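Local coordinates for DNA repair and telomere maintenance protein nbs1 (Schizosaccharomyces pombe, PDB 3HUF) that serves in the MRN complex for DNA double-strand break repair and telomere maintenance, its FHA and BRCT domains recognising phosphorylated partner proteins, at residues Ser115-Leu126 / Gly141-Val152. Numbering follows the deposited sequence.
Sequences SMCIQFDNPEML and GLRDSDATTHFV
Ile118, Gln119 and Phe120 run between Gly141 on one flank and His150 to Val152 on the other, forming an inner strand of the four-stranded parallel sheet of the first BRCT domain. The 25° angle between strands 118-120 and 150-152 fits a parallel pair, and Gln119 N to His150 O (2.9 Å) and Val152 N to Gln119 O (2.8 Å) lace it together; on the other edge Phe120 N reaches Gly141 O.

Packing is tightest on the face bearing Ile118, Phe120 and Val152. Val152 CG2 sits over the centre of the Phe120 ring, a CH-pi contact 3.9 Å from the centroid, and also presses on Ile118 CG2 at 3.4 Å, closer than usual for two carbons. Leu126 CA lies over the opposite ring face, offset toward the rim, and Leu181 of helix 178-184 adds to this core.

Around the buried Gln119 amide the packing is water-mediated, and the solvent side lies at the loop near Arg143 and Asp144. With CG anti to the backbone N and the chain extended beyond it, the amide reaches the 142-149 loop. There NE2 donates to Leu142 O at 2.7 Å, almost straight (169°) although above that carbonyl's plane, while OE1 lies 2.9 Å from a water that probably donates to it and accepts from Ser145 N. A second water links NE2 to Asp144, whose carboxylate pairs with Lys171. A leucine here would probably strand Leu142 O without its amide donor and break the two water links running through the Gln119 amide. The amide stands nearly perpendicular to the Phe151 ring, 81° between planes, with OE1 at the ring edge 3.4 Å from CD1 of Phe151.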
loop_
_atom_site.group_PDB
_atom_site.type_symbol
_atom_site.label_atom_id
_atom_site.label_comp_id
_atom_site.label_asym_id
_atom_site.label_seq_id
_atom_site.Cartn_x
_atom_site.Cartn_y
_atom_site.Cartn_z
ATOM N N SER A 115 -0.040 2.786 -6.377
ATOM C CA SER A 115 -0.662 2.079 -5.248
ATOM C C SER A 115 0.082 2.294 -3.955
ATOM O O SER A 115 1.300 2.139 -3.894
ATOM C CB SER A 115 -0.702 0.574 -5.512
ATOM O OG SER A 115 -1.632 0.277 -6.525
ATOM N N MET A 116 -0.658 2.646 -2.914
ATOM C CA MET A 116 -0.086 2.796 -1.589
ATOM C C MET A 116 -1.243 2.894 -0.625
ATOM O O MET A 116 -1.973 3.898 -0.620
ATOM C CB MET A 116 0.795 4.037 -1.489
ATOM C CG MET A 116 1.682 4.040 -0.261
ATOM S SD MET A 116 2.743 5.498 -0.153
ATOM C CE MET A 116 3.759 4.936 1.219
ATOM N N CYS A 117 -1.421 1.820 0.146
ATOM C CA CYS A 117 -2.454 1.709 1.167
ATOM C C CYS A 117 -1.785 1.098 2.372
ATOM O O CYS A 117 -1.128 0.067 2.258
ATOM C CB CYS A 117 -3.602 0.787 0.723
ATOM S SG CYS A 117 -4.671 1.451 -0.569
ATOM N N ILE A 118 -1.968 1.732 3.522
ATOM C CA ILE A 118 -1.214 1.375 4.725
ATOM C C ILE A 118 -2.114 0.735 5.783
ATOM O O ILE A 118 -3.061 1.358 6.265
ATOM C CB ILE A 118 -0.418 2.595 5.291
ATOM C CG1 ILE A 118 0.685 3.038 4.302
ATOM C CG2 ILE A 118 0.197 2.249 6.643
ATOM C CD1 ILE A 118 1.588 4.158 4.809
ATOM N N GLN A 119 -1.831 -0.526 6.123
ATOM C CA GLN A 119 -2.560 -1.199 7.190
ATOM C C GLN A 119 -1.846 -0.994 8.513
ATOM O O GLN A 119 -0.619 -1.032 8.552
ATOM C CB GLN A 119 -2.710 -2.698 6.903
ATOM C CG GLN A 119 -3.418 -3.472 8.042
ATOM C CD GLN A 119 -3.678 -4.908 7.688
ATOM O OE1 GLN A 119 -3.000 -5.468 6.840
ATOM N NE2 GLN A 119 -4.670 -5.516 8.327
ATOM N N PHE A 120 -2.609 -0.758 9.584
ATOM C CA PHE A 120 -2.050 -0.603 10.920
ATOM C C PHE A 120 -2.424 -1.805 11.751
ATOM O O PHE A 120 -3.467 -2.409 11.533
ATOM C CB PHE A 120 -2.587 0.647 11.603
ATOM C CG PHE A 120 -1.940 1.913 11.137
ATOM C CD1 PHE A 120 -2.286 2.469 9.899
ATOM C CD2 PHE A 120 -0.993 2.555 11.940
ATOM C CE1 PHE A 120 -1.711 3.653 9.465
ATOM C CE2 PHE A 120 -0.389 3.737 11.511
ATOM C CZ PHE A 120 -0.747 4.284 10.263
ATOM N N ASP A 121 -1.569 -2.163 12.699
ATOM C CA ASP A 121 -1.835 -3.335 13.510
ATOM C C ASP A 121 -2.594 -2.979 14.780
ATOM O O ASP A 121 -3.007 -3.848 15.520
ATOM C CB ASP A 121 -0.531 -4.024 13.868
ATOM C CG ASP A 121 -0.735 -5.473 14.256
ATOM O OD1 ASP A 121 -1.768 -6.088 13.862
ATOM O OD2 ASP A 121 0.136 -5.984 14.961
ATOM N N ASN A 122 -2.823 -1.690 15.000
ATOM C CA ASN A 122 -3.278 -1.223 16.291
ATOM C C ASN A 122 -4.217 -0.047 16.074
ATOM O O ASN A 122 -3.882 0.877 15.343
ATOM C CB ASN A 122 -2.028 -0.820 17.089
ATOM C CG ASN A 122 -2.326 -0.318 18.470
ATOM O OD1 ASN A 122 -2.779 0.811 18.655
ATOM N ND2 ASN A 122 -2.011 -1.131 19.464
ATOM N N PRO A 123 -5.398 -0.083 16.701
ATOM C CA PRO A 123 -6.415 0.961 16.544
ATOM C C PRO A 123 -6.008 2.340 17.074
ATOM O O PRO A 123 -6.415 3.357 16.507
ATOM C CB PRO A 123 -7.603 0.423 17.347
ATOM C CG PRO A 123 -7.300 -1.021 17.612
ATOM C CD PRO A 123 -5.834 -1.153 17.616
ATOM N N GLU A 124 -5.229 2.378 18.154
ATOM C CA GLU A 124 -4.759 3.647 18.713
ATOM C C GLU A 124 -3.689 4.249 17.795
ATOM O O GLU A 124 -3.594 5.466 17.664
ATOM C CB GLU A 124 -4.266 3.485 20.164
ATOM C CG GLU A 124 -4.092 4.819 20.922
ATOM C CD GLU A 124 -4.483 4.772 22.405
ATOM O OE1 GLU A 124 -4.675 3.676 22.988
ATOM O OE2 GLU A 124 -4.606 5.864 23.002
ATOM N N MET A 125 -2.918 3.381 17.143
ATOM C CA MET A 125 -1.943 3.771 16.133
ATOM C C MET A 125 -2.625 4.340 14.884
ATOM O O MET A 125 -2.249 5.397 14.388
ATOM C CB MET A 125 -1.110 2.557 15.743
ATOM C CG MET A 125 0.016 2.255 16.689
ATOM S SD MET A 125 1.557 2.741 15.926
ATOM C CE MET A 125 2.238 1.132 15.544
ATOM N N LEU A 126 -3.633 3.630 14.389
ATOM C CA LEU A 126 -4.441 4.103 13.284
ATOM C C LEU A 126 -5.046 5.483 13.567
ATOM O O LEU A 126 -4.923 6.372 12.745
ATOM C CB LEU A 126 -5.537 3.094 12.934
ATOM C CG LEU A 126 -6.447 3.432 11.738
ATOM C CD1 LEU A 126 -5.652 3.753 10.484
ATOM C CD2 LEU A 126 -7.414 2.323 11.443
ATOM N N GLY A 141 -6.176 1.639 7.192
ATOM C CA GLY A 141 -7.181 0.792 7.816
ATOM C C GLY A 141 -6.559 -0.210 8.761
ATOM O O GLY A 141 -5.333 -0.270 8.902
ATOM N N LEU A 142 -7.417 -1.013 9.377
ATOM C CA LEU A 142 -7.029 -1.977 10.385
ATOM C C LEU A 142 -7.215 -3.397 9.846
ATOM O O LEU A 142 -6.360 -4.250 10.014
ATOM C CB LEU A 142 -7.918 -1.789 11.628
ATOM C CG LEU A 142 -7.276 -1.735 13.020
ATOM C CD1 LEU A 142 -6.934 -3.117 13.595
ATOM C CD2 LEU A 142 -6.043 -0.811 13.041
ATOM N N ARG A 143 -8.335 -3.615 9.167
ATOM C CA ARG A 143 -8.727 -4.947 8.683
ATOM C C ARG A 143 -7.917 -5.334 7.463
ATOM O O ARG A 143 -7.289 -4.489 6.820
ATOM C CB ARG A 143 -10.220 -4.985 8.336
ATOM C CG ARG A 143 -11.130 -4.601 9.478
ATOM C CD ARG A 143 -11.101 -5.636 10.549
ATOM N NE ARG A 143 -11.106 -5.050 11.892
ATOM C CZ ARG A 143 -10.217 -5.339 12.841
ATOM N NH1 ARG A 143 -9.242 -6.214 12.607
ATOM N NH2 ARG A 143 -10.309 -4.758 14.028
ATOM N N ASP A 144 -7.944 -6.613 7.137
ATOM C CA ASP A 144 -7.193 -7.091 5.997
ATOM C C ASP A 144 -7.731 -6.525 4.687
ATOM O O ASP A 144 -8.927 -6.391 4.522
ATOM C CB ASP A 144 -7.257 -8.619 5.922
ATOM C CG ASP A 144 -6.345 -9.154 4.870
ATOM O OD1 ASP A 144 -5.110 -9.011 5.037
ATOM O OD2 ASP A 144 -6.851 -9.643 3.854
ATOM N N SER A 145 -6.837 -6.218 3.756
ATOM C CA SER A 145 -7.230 -5.724 2.434
ATOM C C SER A 145 -6.275 -6.287 1.383
ATOM O O SER A 145 -5.087 -6.436 1.638
ATOM C CB SER A 145 -7.195 -4.187 2.414
ATOM O OG SER A 145 -6.987 -3.652 1.101
ATOM N N ASP A 146 -6.785 -6.555 0.194
ATOM C CA ASP A 146 -5.928 -6.999 -0.909
ATOM C C ASP A 146 -5.180 -5.859 -1.617
ATOM O O ASP A 146 -4.297 -6.116 -2.446
ATOM C CB ASP A 146 -6.733 -7.841 -1.899
ATOM C CG ASP A 146 -7.224 -9.135 -1.272
ATOM O OD1 ASP A 146 -6.426 -9.788 -0.556
ATOM O OD2 ASP A 146 -8.405 -9.495 -1.471
ATOM N N ALA A 147 -5.506 -4.614 -1.254
ATOM C CA ALA A 147 -4.853 -3.439 -1.810
ATOM C C ALA A 147 -3.735 -2.858 -0.923
ATOM O O ALA A 147 -3.035 -1.920 -1.330
ATOM C CB ALA A 147 -5.899 -2.357 -2.129
ATOM N N THR A 148 -3.595 -3.385 0.288
ATOM C CA THR A 148 -2.515 -3.000 1.216
ATOM C C THR A 148 -1.168 -3.187 0.552
ATOM O O THR A 148 -0.896 -4.258 -0.010
ATOM C CB THR A 148 -2.525 -3.887 2.471
ATOM O OG1 THR A 148 -3.725 -3.656 3.197
ATOM C CG2 THR A 148 -1.346 -3.567 3.388
ATOM N N THR A 149 -0.350 -2.129 0.581
ATOM C CA THR A 149 1.039 -2.215 0.146
ATOM C C THR A 149 2.020 -2.214 1.331
ATOM O O THR A 149 3.113 -2.753 1.224
ATOM C CB THR A 149 1.416 -1.049 -0.813
ATOM O OG1 THR A 149 1.131 0.194 -0.168
ATOM C CG2 THR A 149 0.609 -1.121 -2.112
ATOM N N HIS A 150 1.635 -1.588 2.453
ATOM C CA HIS A 150 2.544 -1.467 3.606
ATOM C C HIS A 150 1.793 -1.763 4.867
ATOM O O HIS A 150 0.590 -1.482 4.956
ATOM C CB HIS A 150 3.128 -0.060 3.704
ATOM C CG HIS A 150 4.002 0.311 2.549
ATOM N ND1 HIS A 150 3.496 0.649 1.310
ATOM C CD2 HIS A 150 5.349 0.411 2.447
ATOM C CE1 HIS A 150 4.494 0.927 0.487
ATOM N NE2 HIS A 150 5.629 0.810 1.158
ATOM N N PHE A 151 2.508 -2.315 5.847
ATOM C CA PHE A 151 1.910 -2.727 7.099
ATOM C C PHE A 151 2.725 -2.160 8.234
ATOM O O PHE A 151 3.921 -2.413 8.298
ATOM C CB PHE A 151 1.885 -4.259 7.205
ATOM C CG PHE A 151 1.288 -4.768 8.497
ATOM C CD1 PHE A 151 -0.068 -5.001 8.597
ATOM C CD2 PHE A 151 2.098 -4.999 9.623
ATOM C CE1 PHE A 151 -0.625 -5.463 9.788
ATOM C CE2 PHE A 151 1.551 -5.461 10.815
ATOM C CZ PHE A 151 0.190 -5.700 10.898
ATOM N N VAL A 152 2.074 -1.408 9.125
ATOM C CA VAL A 152 2.750 -0.827 10.280
ATOM C C VAL A 152 2.637 -1.729 11.483
ATOM O O VAL A 152 1.561 -1.828 12.067
ATOM C CB VAL A 152 2.134 0.527 10.702
ATOM C CG1 VAL A 152 3.006 1.187 11.786
ATOM C CG2 VAL A 152 1.957 1.438 9.486
HETATM O O HOH W 1 -4.157 -6.288 4.349
HETATM O O HOH W 2 -4.597 -8.634 7.621
HETATM O O HOH W 3 -4.583 -4.892 11.881
HETATM O O HOH W 4 0.115 -0.366 13.844
#